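Local coordinates for protein RTX toxin RtxA (Vibrio vulnificus MO6-24/O, PDB 6IMP) that forms the alpha/beta hydrolase domain of a multifunctional secreted virulence toxin and is probably a hydrolase, at residues N171-G176 with D300-G305; S117-H122 with L203-P208. All coordinates share one frame; numbering follows the deposited sequence.

Contact 1 of 2, residues N171-G176 with D300-G305; sequences NIIIHG and DQIVSG
The last helix of an alpha/beta hydrolase fold packs here on a central strand of the sheet, where Ile173 of 172-177 faces Ile302 and Gly305 of 300-305. In the strand, Ile173 turns its side chain to the helix while Ile172 and Ile174 turn theirs to the other face of the sheet, Ile174 against Ala184 and Leu187 of helix 180-192. The contact is small, 130 Å² in all, and carried by one isoleucine, with a methyl on a methyl and a methyl on a carbonyl oxygen. Ile173 CD1 meets Ile302 CG2 at 4.2 Å, and the two side chains cross at about a right angle, so methyl touches methyl without the chains lying alongside. The first torsion of Ile173 (chi1 51°) wedges CG1 between the backbone N and the carbonyl carbon, and the extended second torsion then carries CD1 outward to the helix. Its other branch reaches Gly305: Ile173 CG2 lies 4.0 Å from Gly305 O. Leu202 of the neighbouring strand also touches Ile302, and Leu306 covers Ile173, which places the pair in a buried apolar layer between sheet and helix. His175 lies farther off, its side chain not in direct contact with 300-305, and sits edge-to-face with Phe104. In 300-305 the chain is tied back on itself: Ser304 N bonds to Gln301 O at 2.8 Å and Gly305 N to Ile302 O at 3.2 Å. On the exposed side Ser304 OG gives a hydrogen bond of 2.9 Å to Asp300 O, the hydroxyl tilted 30° from the carbonyl plane.

Contact 2 of 2, residues S117-H122 with L203-P208; sequences SEIRNH and LDRPMP
Ile119, on helix 112-124, reaches with its CD1 methyl to the paired charges of Asp204, on strand 200-204, and Arg205 next to it. The tight part is the ion pair within 203-208. Arg205 grips the carboxylate side-on: NE bonds to Asp204 OD1 at 2.7 Å and NH2 to Asp204 OD2 at 3.0 Å, both nearly straight and both on the syn sides of the oxygens. The acceptors lie close to the guanidinium plane, whereas the nitrogens stand somewhat out of the carboxylate plane. A bend at chi3 (-81°) folds the arginine back so that these two nitrogens face its own neighbour. The group is buried and further held, NH2 by Ser291 OG and OD2 by His175, which would fix its rotation. Against this, the helix makes a loose contact of only 52 Å². Ile119 CD1 comes to 4.2 Å from Arg205 NH2, at the guanidinium edge near its plane, and to 4.5 Å from Asp204 OD2. Toward the exposed side Glu118 OE1, weakly hydrogen-bonded to Asn292 N, stays 6.8 Å from Arg205 NH1. Further along the helix, His122 NE2 is bonded to Asn292 OD1. Helix 112-124 follows strand 101-105 and packs on one face of the mainly parallel sheet, as in the alpha/beta hydrolase fold, and Asp204 lies close to a probable nucleophile elbow.

Contacts 1 and 2 meet at neighbouring parallel strands, 172-177 and 200-204, with centres 11 Å apart. His175 NE2 of contact 1 lies 2.6 Å from Asp204 OD2 of contact 2, a probable hydrogen bond that joins the strand to the ion pair. A probable backbone hydrogen bond also joins the strands, Gly176 O to Asp204 N at 2.8 Å. The imidazole also packs on the helix of contact 2, with His175 CE1 3.7 Å from Ile119 CG2. Gly176 opens a GxSxG pattern (Gly176, Ser178, Gly180) consistent with a nucleophile elbow; Asp204 lies near this turn, so the two contacts probably border the active-site end of the sheet.

Contact 1 of 2, residues N171-G176 with D300-G305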
loop_
_atom_site.group_PDB
_atom_site.type_symbol
_atom_site.label_atom_id
_atom_site.label_comp_id
_atom_site.label_asym_id
_atom_site.label_seq_id
_atom_site.Cartn_x
_atom_site.Cartn_y
_atom_site.Cartn_z
ATOM N N ASN A 171 -4.192 15.714 -8.556
ATOM C CA ASN A 171 -5.155 14.759 -9.106
ATOM C C ASN A 171 -4.959 13.344 -8.555
ATOM O O ASN A 171 -5.652 12.406 -8.982
ATOM C CB ASN A 171 -5.037 14.722 -10.621
ATOM C CG ASN A 171 -5.549 15.980 -11.267
ATOM O OD1 ASN A 171 -5.245 17.084 -10.817
ATOM N ND2 ASN A 171 -6.341 15.827 -12.321
ATOM N N ILE A 172 -4.021 13.191 -7.616
ATOM C CA ILE A 172 -3.655 11.869 -7.091
ATOM C C ILE A 172 -4.182 11.672 -5.681
ATOM O O ILE A 172 -4.220 12.612 -4.887
ATOM C CB ILE A 172 -2.124 11.653 -7.075
ATOM C CG1 ILE A 172 -1.549 11.795 -8.488
ATOM C CG2 ILE A 172 -1.777 10.271 -6.514
ATOM C CD1 ILE A 172 -0.040 11.923 -8.531
ATOM N N ILE A 173 -4.573 10.439 -5.374
ATOM C CA ILE A 173 -4.689 9.997 -3.978
ATOM C C ILE A 173 -3.901 8.718 -3.719
ATOM O O ILE A 173 -3.561 7.954 -4.646
ATOM C CB ILE A 173 -6.156 9.796 -3.530
ATOM C CG1 ILE A 173 -6.914 8.915 -4.534
ATOM C CG2 ILE A 173 -6.823 11.147 -3.347
ATOM C CD1 ILE A 173 -8.236 8.386 -4.024
ATOM N N ILE A 174 -3.609 8.502 -2.445
ATOM C CA ILE A 174 -2.808 7.370 -2.035
ATOM C C ILE A 174 -3.720 6.439 -1.276
ATOM O O ILE A 174 -4.206 6.766 -0.197
ATOM C CB ILE A 174 -1.570 7.790 -1.204
ATOM C CG1 ILE A 174 -0.752 8.831 -1.986
ATOM C CG2 ILE A 174 -0.684 6.586 -0.933
ATOM C CD1 ILE A 174 0.329 9.532 -1.186
ATOM N N HIS A 175 -4.034 5.324 -1.914
ATOM C CA HIS A 175 -4.810 4.265 -1.302
ATOM C C HIS A 175 -3.823 3.313 -0.671
ATOM O O HIS A 175 -3.186 2.514 -1.359
ATOM C CB HIS A 175 -5.655 3.539 -2.357
ATOM C CG HIS A 175 -6.631 2.553 -1.785
ATOM N ND1 HIS A 175 -7.773 2.169 -2.452
ATOM C CD2 HIS A 175 -6.641 1.882 -0.610
ATOM C CE1 HIS A 175 -8.443 1.305 -1.716
ATOM N NE2 HIS A 175 -7.777 1.110 -0.595
ATOM N N GLY A 176 -3.665 3.432 0.636
ATOM C CA GLY A 176 -2.764 2.558 1.390
ATOM C C GLY A 176 -3.539 1.500 2.143
ATOM O O GLY A 176 -4.126 1.786 3.192
ATOM N N ASP A 300 -17.727 5.693 -3.130
ATOM C CA ASP A 300 -18.241 7.042 -3.386
ATOM C C ASP A 300 -17.686 8.054 -2.386
ATOM O O ASP A 300 -17.196 9.117 -2.785
ATOM C CB ASP A 300 -19.783 7.060 -3.398
ATOM C CG ASP A 300 -20.376 6.680 -4.773
ATOM O OD1 ASP A 300 -19.690 6.856 -5.804
ATOM O OD2 ASP A 300 -21.544 6.239 -4.826
ATOM N N GLN A 301 -17.744 7.723 -1.097
ATOM C CA GLN A 301 -17.140 8.583 -0.065
ATOM C C GLN A 301 -15.653 8.835 -0.340
ATOM O O GLN A 301 -15.166 9.962 -0.179
ATOM C CB GLN A 301 -17.309 7.984 1.337
ATOM C CG GLN A 301 -16.372 8.605 2.375
ATOM C CD GLN A 301 -16.947 8.634 3.774
ATOM O OE1 GLN A 301 -17.669 7.722 4.187
ATOM N NE2 GLN A 301 -16.602 9.678 4.527
ATOM N N ILE A 302 -14.947 7.786 -0.760
ATOM C CA ILE A 302 -13.502 7.865 -1.010
ATOM C C ILE A 302 -13.177 8.961 -2.022
ATOM O O ILE A 302 -12.284 9.771 -1.792
ATOM C CB ILE A 302 -12.921 6.506 -1.479
ATOM C CG1 ILE A 302 -12.753 5.558 -0.284
ATOM C CG2 ILE A 302 -11.571 6.692 -2.153
ATOM C CD1 ILE A 302 -12.522 4.108 -0.670
ATOM N N VAL A 303 -13.894 8.981 -3.124
ATOM C CA VAL A 303 -13.636 9.974 -4.132
ATOM C C VAL A 303 -14.112 11.328 -3.699
ATOM O O VAL A 303 -13.932 12.300 -4.394
ATOM C CB VAL A 303 -14.309 9.623 -5.446
ATOM C CG1 VAL A 303 -13.910 10.617 -6.503
ATOM C CG2 VAL A 303 -13.892 8.240 -5.877
ATOM N N SER A 304 -14.691 11.414 -2.516
ATOM C CA SER A 304 -15.167 12.693 -2.035
ATOM C C SER A 304 -14.151 13.390 -1.152
ATOM O O SER A 304 -14.422 14.423 -0.578
ATOM C CB SER A 304 -16.500 12.525 -1.357
ATOM O OG SER A 304 -17.414 12.006 -2.296
ATOM N N GLY A 305 -12.985 12.777 -1.039
ATOM C CA GLY A 305 -11.834 13.303 -0.347
ATOM C C GLY A 305 -10.709 13.196 -1.369
ATOM O O GLY A 305 -9.615 12.780 -1.056
#

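Contact 2 of 2, residues S117-H122 with L203-P208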
loop_
_atom_site.group_PDB
_atom_site.type_symbol
_atom_site.label_atom_id
_atom_site.label_comp_id
_atom_site.label_asym_id
_atom_site.label_seq_id
_atom_site.Cartn_x
_atom_site.Cartn_y
_atom_site.Cartn_z
ATOM N N SER A 117 -7.298 -6.648 -7.263
ATOM C CA SER A 117 -8.291 -7.206 -8.183
ATOM C C SER A 117 -9.712 -6.911 -7.732
ATOM O O SER A 117 -10.536 -6.438 -8.509
ATOM C CB SER A 117 -8.089 -8.713 -8.336
ATOM O OG SER A 117 -8.488 -9.406 -7.175
ATOM N N GLU A 118 -9.977 -7.137 -6.455
ATOM C CA GLU A 118 -11.240 -6.735 -5.857
ATOM C C GLU A 118 -11.405 -5.201 -5.744
ATOM O O GLU A 118 -12.505 -4.738 -5.483
ATOM C CB GLU A 118 -11.396 -7.379 -4.471
ATOM C CG GLU A 118 -11.593 -8.897 -4.475
ATOM C CD GLU A 118 -11.570 -9.500 -3.067
ATOM O OE1 GLU A 118 -12.408 -9.097 -2.216
ATOM O OE2 GLU A 118 -10.716 -10.383 -2.809
ATOM N N ILE A 119 -10.325 -4.430 -5.909
ATOM C CA ILE A 119 -10.359 -2.970 -5.659
ATOM C C ILE A 119 -10.387 -2.097 -6.930
ATOM O O ILE A 119 -10.990 -1.014 -6.931
ATOM C CB ILE A 119 -9.175 -2.511 -4.746
ATOM C CG1 ILE A 119 -9.226 -3.253 -3.399
ATOM C CG2 ILE A 119 -9.221 -1.000 -4.485
ATOM C CD1 ILE A 119 -7.995 -3.093 -2.522
ATOM N N ARG A 120 -9.714 -2.529 -7.992
ATOM C CA ARG A 120 -9.491 -1.632 -9.134
ATOM C C ARG A 120 -10.802 -1.262 -9.840
ATOM O O ARG A 120 -11.048 -0.084 -10.152
ATOM C CB ARG A 120 -8.467 -2.212 -10.119
ATOM C CG ARG A 120 -8.874 -3.486 -10.838
ATOM C CD ARG A 120 -7.697 -4.082 -11.595
ATOM N NE ARG A 120 -7.709 -5.545 -11.523
ATOM C CZ ARG A 120 -8.037 -6.369 -12.521
ATOM N NH1 ARG A 120 -8.340 -5.888 -13.736
ATOM N NH2 ARG A 120 -8.041 -7.695 -12.306
ATOM N N ASN A 121 -11.663 -2.263 -10.013
ATOM C CA ASN A 121 -12.929 -2.088 -10.711
ATOM C C ASN A 121 -13.704 -0.899 -10.157
ATOM O O ASN A 121 -14.146 -0.031 -10.913
ATOM C CB ASN A 121 -13.772 -3.360 -10.595
ATOM C CG ASN A 121 -14.783 -3.490 -11.712
ATOM O OD1 ASN A 121 -14.526 -3.084 -12.845
ATOM N ND2 ASN A 121 -15.934 -4.078 -11.403
ATOM N N HIS A 122 -13.807 -0.836 -8.830
ATOM C CA HIS A 122 -14.646 0.158 -8.152
ATOM C C HIS A 122 -14.220 1.597 -8.478
ATOM O O HIS A 122 -15.063 2.487 -8.548
ATOM C CB HIS A 122 -14.640 -0.065 -6.633
ATOM C CG HIS A 122 -15.244 -1.369 -6.195
ATOM N ND1 HIS A 122 -16.590 -1.523 -5.945
ATOM C CD2 HIS A 122 -14.670 -2.557 -5.891
ATOM C CE1 HIS A 122 -16.822 -2.759 -5.532
ATOM N NE2 HIS A 122 -15.675 -3.407 -5.490
ATOM N N LEU A 203 -6.036 5.845 4.277
ATOM C CA LEU A 203 -5.574 4.707 5.064
ATOM C C LEU A 203 -6.657 3.621 5.096
ATOM O O LEU A 203 -7.549 3.638 5.945
ATOM C CB LEU A 203 -5.221 5.152 6.491
ATOM C CG LEU A 203 -4.117 6.223 6.634
ATOM C CD1 LEU A 203 -4.048 6.763 8.057
ATOM C CD2 LEU A 203 -2.754 5.692 6.209
ATOM N N ASP A 204 -6.584 2.696 4.145
ATOM C CA ASP A 204 -7.589 1.631 3.998
ATOM C C ASP A 204 -7.239 0.472 4.920
ATOM O O ASP A 204 -6.326 -0.281 4.633
ATOM C CB ASP A 204 -7.645 1.152 2.522
ATOM C CG ASP A 204 -8.614 -0.027 2.296
ATOM O OD1 ASP A 204 -9.409 -0.347 3.218
ATOM O OD2 ASP A 204 -8.589 -0.629 1.186
ATOM N N ARG A 205 -7.982 0.318 6.010
ATOM C CA ARG A 205 -7.792 -0.825 6.924
ATOM C C ARG A 205 -6.308 -0.972 7.293
ATOM O O ARG A 205 -5.727 -2.050 7.142
ATOM C CB ARG A 205 -8.302 -2.125 6.289
ATOM C CG ARG A 205 -9.783 -2.113 5.939
ATOM C CD ARG A 205 -10.157 -3.256 4.992
ATOM N NE ARG A 205 -9.850 -2.948 3.594
ATOM C CZ ARG A 205 -9.925 -3.811 2.578
ATOM N NH1 ARG A 205 -10.326 -5.058 2.777
ATOM N NH2 ARG A 205 -9.573 -3.427 1.354
ATOM N N PRO A 206 -5.689 0.123 7.764
ATOM C CA PRO A 206 -4.258 0.208 7.965
ATOM C C PRO A 206 -3.685 -0.782 8.956
ATOM O O PRO A 206 -4.384 -1.268 9.848
ATOM C CB PRO A 206 -4.089 1.608 8.548
ATOM C CG PRO A 206 -5.341 1.809 9.298
ATOM C CD PRO A 206 -6.351 1.308 8.323
ATOM N N MET A 207 -2.376 -0.987 8.824
ATOM C CA MET A 207 -1.535 -1.524 9.889
ATOM C C MET A 207 -1.054 -0.311 10.651
ATOM O O MET A 207 -0.347 0.513 10.085
ATOM C CB MET A 207 -0.334 -2.231 9.270
ATOM C CG MET A 207 0.847 -2.408 10.199
ATOM S SD MET A 207 2.260 -3.093 9.329
ATOM C CE MET A 207 1.709 -4.765 9.011
ATOM N N PRO A 208 -1.454 -0.162 11.926
ATOM C CA PRO A 208 -1.059 1.083 12.570
ATOM C C PRO A 208 0.384 1.061 12.963
ATOM O O PRO A 208 1.008 2.104 13.093
ATOM C CB PRO A 208 -1.917 1.103 13.816
ATOM C CG PRO A 208 -2.009 -0.338 14.192
ATOM C CD PRO A 208 -2.163 -1.055 12.870
#